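Local structure of putative uncharacterized protein (Chaetomium thermophilum, 5T8V) at residues R669-G674 / G704-A709; P1044-V1048 / Y1114-A1120; S1371-L1375 / A1445-L1449. The protein probably acts as a cohesin loader that binds chromatin, this chain being its C-terminal part, built largely of HEAT repeats. All coordinates share one frame; numbering follows the deposited sequence.

Contact 1: R669-G674 / G704-A709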
ATOM      1  N   ARG A 669       0.754   5.586  -2.744  1.00 63.34           N
ATOM      2  CA  ARG A 669       2.202   5.695  -2.868  1.00 60.60           C
ATOM      3  C   ARG A 669       2.843   5.946  -1.510  1.00 59.58           C
ATOM      4  O   ARG A 669       3.899   5.378  -1.195  1.00 59.12           O
ATOM      5  CB  ARG A 669       2.558   6.814  -3.849  1.00 60.26           C
ATOM      6  CG  ARG A 669       1.916   6.667  -5.226  1.00 59.49           C
ATOM      7  CD  ARG A 669       2.393   7.748  -6.191  1.00 60.66           C
ATOM      8  NE  ARG A 669       1.923   9.083  -5.815  1.00 64.38           N
ATOM      9  CZ  ARG A 669       0.937   9.751  -6.412  1.00 67.72           C
ATOM     10  NH1 ARG A 669       0.283   9.233  -7.444  1.00 68.05           N
ATOM     11  NH2 ARG A 669       0.604  10.959  -5.974  1.00 70.68           N
ATOM     12  N   ASP A 670       2.207   6.783  -0.685  1.00 47.95           N
ATOM     13  CA  ASP A 670       2.734   7.070   0.645  1.00 47.95           C
ATOM     14  C   ASP A 670       2.951   5.789   1.443  1.00 46.53           C
ATOM     15  O   ASP A 670       3.989   5.625   2.094  1.00 44.99           O
ATOM     16  CB  ASP A 670       1.785   8.010   1.389  1.00 49.68           C
ATOM     17  CG  ASP A 670       2.422   8.634   2.614  1.00 50.64           C
ATOM     18  OD1 ASP A 670       2.511   7.948   3.653  1.00 50.73           O
ATOM     19  OD2 ASP A 670       2.824   9.815   2.538  1.00 51.63           O
ATOM     20  N   SER A 671       1.983   4.871   1.409  1.00 50.87           N
ATOM     21  CA  SER A 671       2.149   3.593   2.097  1.00 48.94           C
ATOM     22  C   SER A 671       3.097   2.672   1.335  1.00 47.84           C
ATOM     23  O   SER A 671       3.865   1.914   1.947  1.00 47.57           O
ATOM     24  CB  SER A 671       0.789   2.924   2.288  1.00 48.41           C
ATOM     25  OG  SER A 671      -0.052   3.709   3.115  1.00 49.21           O
ATOM     26  N   ALA A 672       3.055   2.725   0.001  1.00 36.17           N
ATOM     27  CA  ALA A 672       4.000   1.961  -0.803  1.00 35.09           C
ATOM     28  C   ALA A 672       5.431   2.216  -0.360  1.00 35.50           C
ATOM     29  O   ALA A 672       6.272   1.310  -0.418  1.00 34.51           O
ATOM     30  CB  ALA A 672       3.834   2.311  -2.282  1.00 35.66           C
ATOM     31  N   LEU A 673       5.729   3.439   0.088  1.00 47.86           N
ATOM     32  CA  LEU A 673       7.043   3.701   0.667  1.00 49.11           C
ATOM     33  C   LEU A 673       7.271   2.854   1.912  1.00 50.20           C
ATOM     34  O   LEU A 673       8.360   2.302   2.106  1.00 49.94           O
ATOM     35  CB  LEU A 673       7.189   5.186   0.994  1.00 50.47           C
ATOM     36  CG  LEU A 673       7.143   6.139  -0.201  1.00 49.50           C
ATOM     37  CD1 LEU A 673       7.250   7.579   0.265  1.00 50.45           C
ATOM     38  CD2 LEU A 673       8.246   5.820  -1.191  1.00 47.18           C
ATOM     39  N   GLY A 674       6.256   2.742   2.771  1.00 60.74           N
ATOM     40  CA  GLY A 674       6.384   1.881   3.936  1.00 60.42           C
ATOM     41  C   GLY A 674       6.704   0.449   3.555  1.00 57.36           C
ATOM     42  O   GLY A 674       7.604  -0.176   4.128  1.00 58.24           O
ATOM     43  N   GLY A 704       3.442  15.261   0.956  1.00 54.44           N
ATOM     44  CA  GLY A 704       3.741  14.399   2.083  1.00 52.44           C
ATOM     45  C   GLY A 704       4.507  13.161   1.665  1.00 48.85           C
ATOM     46  O   GLY A 704       5.448  12.730   2.344  1.00 47.40           O
ATOM     47  N   VAL A 705       4.107  12.580   0.532  1.00 59.91           N
ATOM     48  CA  VAL A 705       4.802  11.407   0.013  1.00 57.66           C
ATOM     49  C   VAL A 705       6.252  11.747  -0.304  1.00 56.26           C
ATOM     50  O   VAL A 705       7.147  10.912  -0.129  1.00 56.62           O
ATOM     51  CB  VAL A 705       4.058  10.850  -1.218  1.00 59.03           C
ATOM     52  CG1 VAL A 705       4.028  11.867  -2.346  1.00 61.48           C
ATOM     53  CG2 VAL A 705       4.688   9.548  -1.682  1.00 57.85           C
ATOM     54  N   ARG A 706       6.511  12.970  -0.771  1.00 67.94           N
ATOM     55  CA  ARG A 706       7.888  13.393  -1.007  1.00 67.49           C
ATOM     56  C   ARG A 706       8.676  13.415   0.297  1.00 65.98           C
ATOM     57  O   ARG A 706       9.778  12.861   0.383  1.00 64.45           O
ATOM     58  CB  ARG A 706       7.909  14.770  -1.672  1.00 70.33           C
ATOM     59  CG  ARG A 706       7.483  14.763  -3.133  1.00 71.88           C
ATOM     60  CD  ARG A 706       7.583  16.149  -3.756  1.00 75.00           C
ATOM     61  NE  ARG A 706       6.571  17.066  -3.239  1.00 79.26           N
ATOM     62  CZ  ARG A 706       6.373  18.300  -3.694  1.00 81.15           C
ATOM     63  NH1 ARG A 706       7.116  18.777  -4.686  1.00 81.10           N
ATOM     64  NH2 ARG A 706       5.428  19.060  -3.158  1.00 83.68           N
ATOM     65  N   LYS A 707       8.116  14.050   1.329  1.00 57.35           N
ATOM     66  CA  LYS A 707       8.786  14.115   2.624  1.00 56.21           C
ATOM     67  C   LYS A 707       9.109  12.718   3.142  1.00 52.94           C
ATOM     68  O   LYS A 707      10.233  12.449   3.585  1.00 51.59           O
ATOM     69  CB  LYS A 707       7.911  14.882   3.619  1.00 59.22           C
ATOM     70  CG  LYS A 707       7.649  16.330   3.208  1.00 61.99           C
ATOM     71  CD  LYS A 707       6.443  16.934   3.920  1.00 65.40           C
ATOM     72  CE  LYS A 707       6.761  17.339   5.352  1.00 66.77           C
ATOM     73  NZ  LYS A 707       5.641  18.106   5.969  1.00 69.86           N
ATOM     74  N   ARG A 708       8.136  11.807   3.080  1.00 52.09           N
ATOM     75  CA  ARG A 708       8.381  10.437   3.519  1.00 50.37           C
ATOM     76  C   ARG A 708       9.496   9.793   2.704  1.00 48.14           C
ATOM     77  O   ARG A 708      10.415   9.173   3.257  1.00 47.28           O
ATOM     78  CB  ARG A 708       7.095   9.616   3.416  1.00 50.41           C
ATOM     79  CG  ARG A 708       7.269   8.163   3.824  1.00 49.68           C
ATOM     80  CD  ARG A 708       5.934   7.489   4.088  1.00 49.62           C
ATOM     81  NE  ARG A 708       6.109   6.157   4.662  1.00 47.98           N
ATOM     82  CZ  ARG A 708       5.122   5.418   5.160  1.00 47.35           C
ATOM     83  NH1 ARG A 708       3.877   5.875   5.161  1.00 48.19           N
ATOM     84  NH2 ARG A 708       5.383   4.219   5.663  1.00 45.97           N
ATOM     85  N   ALA A 709       9.435   9.939   1.378  1.00 40.00           N
ATOM     86  CA  ALA A 709      10.430   9.316   0.513  1.00 38.44           C
ATOM     87  C   ALA A 709      11.836   9.824   0.809  1.00 39.12           C
ATOM     88  O   ALA A 709      12.803   9.061   0.709  1.00 37.82           O
ATOM     89  CB  ALA A 709      10.077   9.560  -0.954  1.00 38.21           C
TER
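Arg708 lays its long side chain across helix 669-674, its guanidinium set over the backbone between Asp670 and Gly674. With CG anti to the backbone N (chi1 179°) and the chain extended from CG to NE, the charged group is carried across the gap to the neighbouring helix. There NH1 bonds to OD1 of Asp670 at 2.9 Å, a salt bridge lying near the guanidinium plane but meeting the carboxylate on its anti side and 30° out of its plane. The arginine is a knob in a hole of Asp670, Ser671, Leu673 and Gly674, with NH2 beside the CA of the glycine. The aliphatic part of Arg708 serves differently, its CG resting 3.6 Å from CD1 of Leu673. That same methyl reaches Val705 CG2 at 3.8 Å and Ala709 CB at 3.7 Å, so branched and small side chains fill the inner side of the contact while the charges lie on its more exposed side. Arg669 directs its polar end elsewhere, to Asp663 O and Asp700. The axes of the two short segments approach to 9.2 Å and run 13° from parallel, the side-by-side helix packing typical of a HEAT-repeat solenoid.

Contact 2: P1044-V1048 / Y1114-A1120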
ATOM      1  N   PRO A1044      24.049  52.430 -17.067  1.00 47.20           N
ATOM      2  CA  PRO A1044      22.741  52.544 -17.734  1.00 47.77           C
ATOM      3  C   PRO A1044      22.476  53.895 -18.372  1.00 49.43           C
ATOM      4  O   PRO A1044      21.653  53.969 -19.293  1.00 48.75           O
ATOM      5  CB  PRO A1044      21.745  52.259 -16.601  1.00 47.91           C
ATOM      6  CG  PRO A1044      22.520  51.472 -15.599  1.00 47.20           C
ATOM      7  CD  PRO A1044      23.915  52.004 -15.663  1.00 47.39           C
ATOM      8  N   ARG A1045      23.130  54.968 -17.924  1.00 60.32           N
ATOM      9  CA  ARG A1045      22.859  56.278 -18.503  1.00 62.83           C
ATOM     10  C   ARG A1045      23.189  56.330 -19.989  1.00 61.32           C
ATOM     11  O   ARG A1045      22.666  57.196 -20.699  1.00 62.40           O
ATOM     12  CB  ARG A1045      23.634  57.360 -17.754  1.00 66.71           C
ATOM     13  CG  ARG A1045      23.078  57.654 -16.366  1.00 70.48           C
ATOM     14  CD  ARG A1045      23.052  59.144 -16.062  1.00 74.99           C
ATOM     15  NE  ARG A1045      22.256  59.892 -17.034  1.00 78.57           N
ATOM     16  CZ  ARG A1045      20.929  59.988 -17.013  1.00 78.92           C
ATOM     17  NH1 ARG A1045      20.222  59.379 -16.071  1.00 78.31           N
ATOM     18  NH2 ARG A1045      20.303  60.695 -17.945  1.00 79.30           N
ATOM     19  N   ASN A1046      24.035  55.422 -20.480  1.00 46.84           N
ATOM     20  CA  ASN A1046      24.316  55.370 -21.909  1.00 45.69           C
ATOM     21  C   ASN A1046      23.133  54.841 -22.708  1.00 44.13           C
ATOM     22  O   ASN A1046      23.029  55.139 -23.901  1.00 44.19           O
ATOM     23  CB  ASN A1046      25.549  54.506 -22.175  1.00 44.90           C
ATOM     24  CG  ASN A1046      26.844  55.220 -21.838  1.00 46.82           C
ATOM     25  OD1 ASN A1046      27.596  54.788 -20.964  1.00 47.15           O
ATOM     26  ND2 ASN A1046      27.112  56.319 -22.535  1.00 48.14           N
ATOM     27  N   TYR A1047      22.243  54.069 -22.079  1.00 47.02           N
ATOM     28  CA  TYR A1047      21.081  53.534 -22.782  1.00 46.60           C
ATOM     29  C   TYR A1047      20.270  54.636 -23.453  1.00 48.75           C
ATOM     30  O   TYR A1047      19.836  54.487 -24.602  1.00 48.48           O
ATOM     31  CB  TYR A1047      20.185  52.761 -21.813  1.00 45.31           C
ATOM     32  CG  TYR A1047      20.576  51.320 -21.567  1.00 43.28           C
ATOM     33  CD1 TYR A1047      20.551  50.385 -22.594  1.00 41.63           C
ATOM     34  CD2 TYR A1047      20.935  50.886 -20.299  1.00 43.23           C
ATOM     35  CE1 TYR A1047      20.894  49.065 -22.369  1.00 40.10           C
ATOM     36  CE2 TYR A1047      21.279  49.568 -20.063  1.00 41.90           C
ATOM     37  CZ  TYR A1047      21.255  48.662 -21.100  1.00 40.41           C
ATOM     38  OH  TYR A1047      21.596  47.351 -20.866  1.00 39.28           O
ATOM     39  N   VAL A1048      20.047  55.748 -22.750  1.00 45.31           N
ATOM     40  CA  VAL A1048      19.129  56.787 -23.212  1.00 47.00           C
ATOM     41  C   VAL A1048      19.865  57.823 -24.052  1.00 48.41           C
ATOM     42  O   VAL A1048      19.437  58.980 -24.140  1.00 50.53           O
ATOM     43  CB  VAL A1048      18.413  57.464 -22.028  1.00 48.67           C
ATOM     44  CG1 VAL A1048      17.562  56.457 -21.281  1.00 47.44           C
ATOM     45  CG2 VAL A1048      19.419  58.123 -21.086  1.00 50.05           C
ATOM     46  N   TYR A1114      18.717  54.841 -11.433  1.00 63.10           N
ATOM     47  CA  TYR A1114      18.407  54.708 -12.852  1.00 59.44           C
ATOM     48  C   TYR A1114      16.941  54.352 -13.085  1.00 58.13           C
ATOM     49  O   TYR A1114      16.619  53.498 -13.913  1.00 54.52           O
ATOM     50  CB  TYR A1114      19.309  53.663 -13.503  1.00 58.21           C
ATOM     51  CG  TYR A1114      20.784  53.894 -13.265  1.00 58.21           C
ATOM     52  CD1 TYR A1114      21.466  54.899 -13.938  1.00 58.40           C
ATOM     53  CD2 TYR A1114      21.496  53.104 -12.372  1.00 58.25           C
ATOM     54  CE1 TYR A1114      22.814  55.115 -13.724  1.00 59.31           C
ATOM     55  CE2 TYR A1114      22.845  53.312 -12.153  1.00 59.23           C
ATOM     56  CZ  TYR A1114      23.500  54.318 -12.831  1.00 60.87           C
ATOM     57  OH  TYR A1114      24.843  54.532 -12.621  1.00 63.97           O
ATOM     58  N   ASP A1115      16.033  55.009 -12.363  1.00 88.60           N
ATOM     59  CA  ASP A1115      14.608  54.747 -12.545  1.00 88.77           C
ATOM     60  C   ASP A1115      14.109  55.334 -13.862  1.00 87.03           C
ATOM     61  O   ASP A1115      13.545  54.624 -14.703  1.00 85.30           O
ATOM     62  CB  ASP A1115      13.818  55.317 -11.365  1.00 93.34           C
ATOM     63  CG  ASP A1115      14.271  54.754 -10.031  1.00 96.35           C
ATOM     64  OD1 ASP A1115      14.686  53.577  -9.990  1.00 96.02           O
ATOM     65  OD2 ASP A1115      14.212  55.491  -9.022  1.00 98.67           O
ATOM     66  N   ASP A1116      14.316  56.639 -14.059  1.00 89.24           N
ATOM     67  CA  ASP A1116      13.808  57.298 -15.258  1.00 88.24           C
ATOM     68  C   ASP A1116      14.464  56.756 -16.522  1.00 84.67           C
ATOM     69  O   ASP A1116      13.846  56.763 -17.593  1.00 84.77           O
ATOM     70  CB  ASP A1116      14.018  58.810 -15.148  1.00 90.73           C
ATOM     71  CG  ASP A1116      15.455  59.181 -14.834  1.00 91.49           C
ATOM     72  OD1 ASP A1116      16.192  58.319 -14.312  1.00 90.48           O
ATOM     73  OD2 ASP A1116      15.842  60.337 -15.103  1.00 93.49           O
ATOM     74  N   VAL A1117      15.710  56.288 -16.424  1.00 70.31           N
ATOM     75  CA  VAL A1117      16.356  55.618 -17.553  1.00 68.46           C
ATOM     76  C   VAL A1117      15.601  54.338 -17.896  1.00 66.86           C
ATOM     77  O   VAL A1117      15.149  54.132 -19.034  1.00 67.04           O
ATOM     78  CB  VAL A1117      17.832  55.329 -17.222  1.00 67.94           C
ATOM     79  CG1 VAL A1117      18.464  54.388 -18.246  1.00 65.61           C
ATOM     80  CG2 VAL A1117      18.618  56.635 -17.135  1.00 69.66           C
ATOM     81  N   ALA A1118      15.461  53.459 -16.899  1.00 52.14           N
ATOM     82  CA  ALA A1118      14.743  52.204 -17.087  1.00 50.20           C
ATOM     83  C   ALA A1118      13.375  52.438 -17.710  1.00 49.70           C
ATOM     84  O   ALA A1118      12.973  51.719 -18.631  1.00 48.74           O
ATOM     85  CB  ALA A1118      14.605  51.481 -15.745  1.00 50.33           C
ATOM     86  N   SER A1119      12.645  53.444 -17.225  1.00 56.99           N
ATOM     87  CA  SER A1119      11.322  53.715 -17.779  1.00 57.18           C
ATOM     88  C   SER A1119      11.413  54.227 -19.211  1.00 56.12           C
ATOM     89  O   SER A1119      10.640  53.802 -20.077  1.00 56.75           O
ATOM     90  CB  SER A1119      10.579  54.719 -16.901  1.00 59.93           C
ATOM     91  OG  SER A1119       9.298  54.989 -17.442  1.00 61.50           O
ATOM     92  N   ALA A1120      12.341  55.146 -19.477  1.00 50.57           N
ATOM     93  CA  ALA A1120      12.526  55.657 -20.830  1.00 50.07           C
ATOM     94  C   ALA A1120      12.680  54.515 -21.829  1.00 49.68           C
ATOM     95  O   ALA A1120      11.858  54.341 -22.742  1.00 51.23           O
ATOM     96  CB  ALA A1120      13.746  56.581 -20.872  1.00 49.38           C
TER
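The turn at 1044-1048, helical in phi and psi through Tyr1047, lies against the first turns of helix 1115-1133, bringing Pro1044 opposite Tyr1114 and the CA atoms of Val1048 and Val1117 to 6.4 Å. This is an inter-helix turn packed on the N-terminal end of another helix in a HEAT-repeat solenoid: it links helix 1026-1042 to helix 1050-1062, and helix 1065-1086 touches both Pro1044 and Ala1118 through Phe1078. Pro1044 sets its CB-CG-CD edge over one face of Tyr1114 in a CH-pi contact, with CG 3.7 Å from the ring centroid and 8° off the normal. Proline suits the place because its polarised C-H groups present a compact surface to the aromatic cloud. Arg1045 comes to the same ring from the edge, its CG lying in the ring plane 3.7 Å from CE1. With the ring of Tyr1114 cut back to an alanine, the face over Pro1044 CG is gone, which is likely to leave a gap beside the proline and Arg1045 CG without its neighbour. One helical turn on, Val1117 sends its methyls different ways. CG1, anti to the backbone N (chi1 168°), enters the turn among Pro1044, Tyr1047 and Val1048, 3.8 Å from CG1 of Val1048, which also meets CB of Ala1120. Tyr1047 turns its hydroxyl away to Ser1074. CG2 of Val1117 meets the guanidinium of Arg1045 obliquely, at NH1, brought there by bends at chi2 and chi3; NH1 remains 4.5 Å from OD1 of Asp1116, beyond a salt bridge.

Contact 3: S1371-L1375 / A1445-L1449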
ATOM      1  N   SER A1371     -25.719  26.963 -37.988  1.00 60.79           N
ATOM      2  CA  SER A1371     -26.242  25.823 -37.239  1.00 60.49           C
ATOM      3  C   SER A1371     -25.158  25.165 -36.393  1.00 59.14           C
ATOM      4  O   SER A1371     -25.309  25.020 -35.174  1.00 58.54           O
ATOM      5  CB  SER A1371     -26.859  24.808 -38.203  1.00 63.49           C
ATOM      6  OG  SER A1371     -27.921  25.380 -38.948  1.00 64.03           O
ATOM      7  N   MET A1372     -24.060  24.749 -37.027  1.00 74.01           N
ATOM      8  CA  MET A1372     -22.989  24.028 -36.341  1.00 75.05           C
ATOM      9  C   MET A1372     -22.683  24.631 -34.977  1.00 72.18           C
ATOM     10  O   MET A1372     -22.496  23.905 -33.995  1.00 72.50           O
ATOM     11  CB  MET A1372     -21.719  24.023 -37.190  1.00 77.77           C
ATOM     12  CG  MET A1372     -21.747  23.062 -38.362  1.00 82.82           C
ATOM     13  SD  MET A1372     -20.142  22.969 -39.178  1.00 84.77           S
ATOM     14  CE  MET A1372     -19.945  24.659 -39.718  1.00 83.70           C
ATOM     15  N   ILE A1373     -22.624  25.962 -34.911  1.00 55.76           N
ATOM     16  CA  ILE A1373     -22.388  26.631 -33.636  1.00 53.38           C
ATOM     17  C   ILE A1373     -23.429  26.194 -32.612  1.00 52.58           C
ATOM     18  O   ILE A1373     -23.092  25.726 -31.519  1.00 51.65           O
ATOM     19  CB  ILE A1373     -22.388  28.159 -33.826  1.00 52.43           C
ATOM     20  CG1 ILE A1373     -21.264  28.571 -34.785  1.00 53.89           C
ATOM     21  CG2 ILE A1373     -22.234  28.870 -32.479  1.00 51.19           C
ATOM     22  CD1 ILE A1373     -21.266  30.044 -35.157  1.00 53.79           C
ATOM     23  N   LEU A1374     -24.713  26.323 -32.961  1.00 53.17           N
ATOM     24  CA  LEU A1374     -25.772  26.017 -32.005  1.00 52.64           C
ATOM     25  C   LEU A1374     -25.790  24.538 -31.641  1.00 53.62           C
ATOM     26  O   LEU A1374     -25.948  24.187 -30.466  1.00 52.85           O
ATOM     27  CB  LEU A1374     -27.128  26.443 -32.564  1.00 53.47           C
ATOM     28  CG  LEU A1374     -27.309  27.941 -32.809  1.00 52.69           C
ATOM     29  CD1 LEU A1374     -27.203  28.236 -34.282  1.00 54.24           C
ATOM     30  CD2 LEU A1374     -28.633  28.425 -32.257  1.00 52.44           C
ATOM     31  N   LEU A1375     -25.641  23.652 -32.630  1.00 64.93           N
ATOM     32  CA  LEU A1375     -25.625  22.223 -32.331  1.00 66.21           C
ATOM     33  C   LEU A1375     -24.474  21.870 -31.398  1.00 66.23           C
ATOM     34  O   LEU A1375     -24.619  21.014 -30.517  1.00 66.02           O
ATOM     35  CB  LEU A1375     -25.536  21.409 -33.622  1.00 67.51           C
ATOM     36  CG  LEU A1375     -26.811  21.346 -34.466  1.00 69.01           C
ATOM     37  CD1 LEU A1375     -26.668  22.184 -35.713  1.00 69.67           C
ATOM     38  CD2 LEU A1375     -27.153  19.914 -34.829  1.00 70.74           C
ATOM     39  N   ALA A1445     -27.145  19.192 -41.144  1.00 81.48           N
ATOM     40  CA  ALA A1445     -26.879  20.091 -40.028  1.00 78.67           C
ATOM     41  C   ALA A1445     -28.036  21.063 -39.832  1.00 76.80           C
ATOM     42  O   ALA A1445     -28.599  21.165 -38.734  1.00 75.74           O
ATOM     43  CB  ALA A1445     -25.571  20.846 -40.265  1.00 78.03           C
ATOM     44  N   CYS A1446     -28.411  21.779 -40.895  1.00 81.12           N
ATOM     45  CA  CYS A1446     -29.551  22.687 -40.813  1.00 80.93           C
ATOM     46  C   CYS A1446     -30.803  21.952 -40.355  1.00 81.56           C
ATOM     47  O   CYS A1446     -31.586  22.482 -39.560  1.00 81.06           O
ATOM     48  CB  CYS A1446     -29.787  23.353 -42.169  1.00 81.75           C
ATOM     49  SG  CYS A1446     -28.396  24.330 -42.766  1.00 81.58           S
ATOM     50  N   LYS A1447     -31.007  20.727 -40.843  1.00 74.69           N
ATOM     51  CA  LYS A1447     -32.165  19.944 -40.427  1.00 75.81           C
ATOM     52  C   LYS A1447     -32.122  19.657 -38.931  1.00 73.52           C
ATOM     53  O   LYS A1447     -33.082  19.937 -38.202  1.00 72.61           O
ATOM     54  CB  LYS A1447     -32.216  18.640 -41.222  1.00 79.37           C
ATOM     55  CG  LYS A1447     -33.447  17.787 -40.960  1.00 81.17           C
ATOM     56  CD  LYS A1447     -33.175  16.331 -41.292  1.00 84.14           C
ATOM     57  CE  LYS A1447     -34.418  15.478 -41.124  1.00 86.38           C
ATOM     58  NZ  LYS A1447     -34.117  14.030 -41.283  1.00 89.27           N
ATOM     59  N   ASP A1448     -31.009  19.090 -38.457  1.00 91.43           N
ATOM     60  CA  ASP A1448     -30.862  18.798 -37.035  1.00 90.54           C
ATOM     61  C   ASP A1448     -31.032  20.049 -36.185  1.00 86.09           C
ATOM     62  O   ASP A1448     -31.404  19.953 -35.010  1.00 84.62           O
ATOM     63  CB  ASP A1448     -29.498  18.160 -36.768  1.00 90.78           C
ATOM     64  CG  ASP A1448     -29.366  16.781 -37.383  1.00 94.63           C
ATOM     65  OD1 ASP A1448     -30.394  16.083 -37.515  1.00 97.43           O
ATOM     66  OD2 ASP A1448     -28.231  16.394 -37.734  1.00 94.64           O
ATOM     67  N   LEU A1449     -30.756  21.227 -36.750  1.00 82.04           N
ATOM     68  CA  LEU A1449     -30.977  22.463 -36.009  1.00 79.92           C
ATOM     69  C   LEU A1449     -32.453  22.846 -35.999  1.00 81.08           C
ATOM     70  O   LEU A1449     -32.973  23.295 -34.972  1.00 79.45           O
ATOM     71  CB  LEU A1449     -30.130  23.590 -36.606  1.00 77.99           C
ATOM     72  CG  LEU A1449     -30.111  24.954 -35.903  1.00 74.52           C
ATOM     73  CD1 LEU A1449     -31.217  25.851 -36.432  1.00 74.46           C
ATOM     74  CD2 LEU A1449     -30.209  24.821 -34.384  1.00 72.86           C
TER
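Leu1449, Leu1375 and Ser1371 supply most of the surface that joins helix 1364-1387 to helix 1439-1452, whose local axes cross at 49° and approach to 9.2 Å. Leu1449 sends its chain inward with CG anti to the backbone N (chi1 -175°), which sets its CD2 methyl beside CB of Leu1374 at 3.9 Å. Its CB touches both other residues, 3.8 Å from CD1 of Leu1375 and 3.7 Å from OG of Ser1371. Leu1375 uses both branches: CD1 rests on the backbone by the carbonyl O of Ala1445, and CD2 reaches CB of Asp1448, meeting that side chain at about a right angle on the more exposed side. Ser1371 is small enough for the second helix to come close, its CA lying 5.8 Å from that of Cys1446. The hydroxyl is hydrogen-bonded to Leu1367 O one turn back in its own helix, so a buried polar atom is satisfied without a partner across the contact. Helix 1291-1319 also packs here, Ile1316 touching Ser1371 and Cys1446, and Val1312 touching Leu1449. With neither a hydrogen bond nor a salt bridge between the segments, the chemistry is consistent with a joint held mainly by van der Waals packing and burial of apolar groups.

The three contacts follow one another along the chain, each closing before the next opens, and none touches another. Contact 1 lies about 10 Å from the centre of the chain, contact 2 about 60 Å and contact 3 about 51 Å from it. The centre of contact 1 is about 52 Å from those of both others, and contacts 2 and 3 are about 58 Å apart between centres, with nearest atoms still about 43 Å apart. They therefore sample separate stretches of one curved helical superhelix. Their chemistry differs: contact 1 adds a salt bridge to apolar packing, contact 2 combines a proline CH-pi contact with valine packing, and contact 3 is packing without a polar bond between its segments.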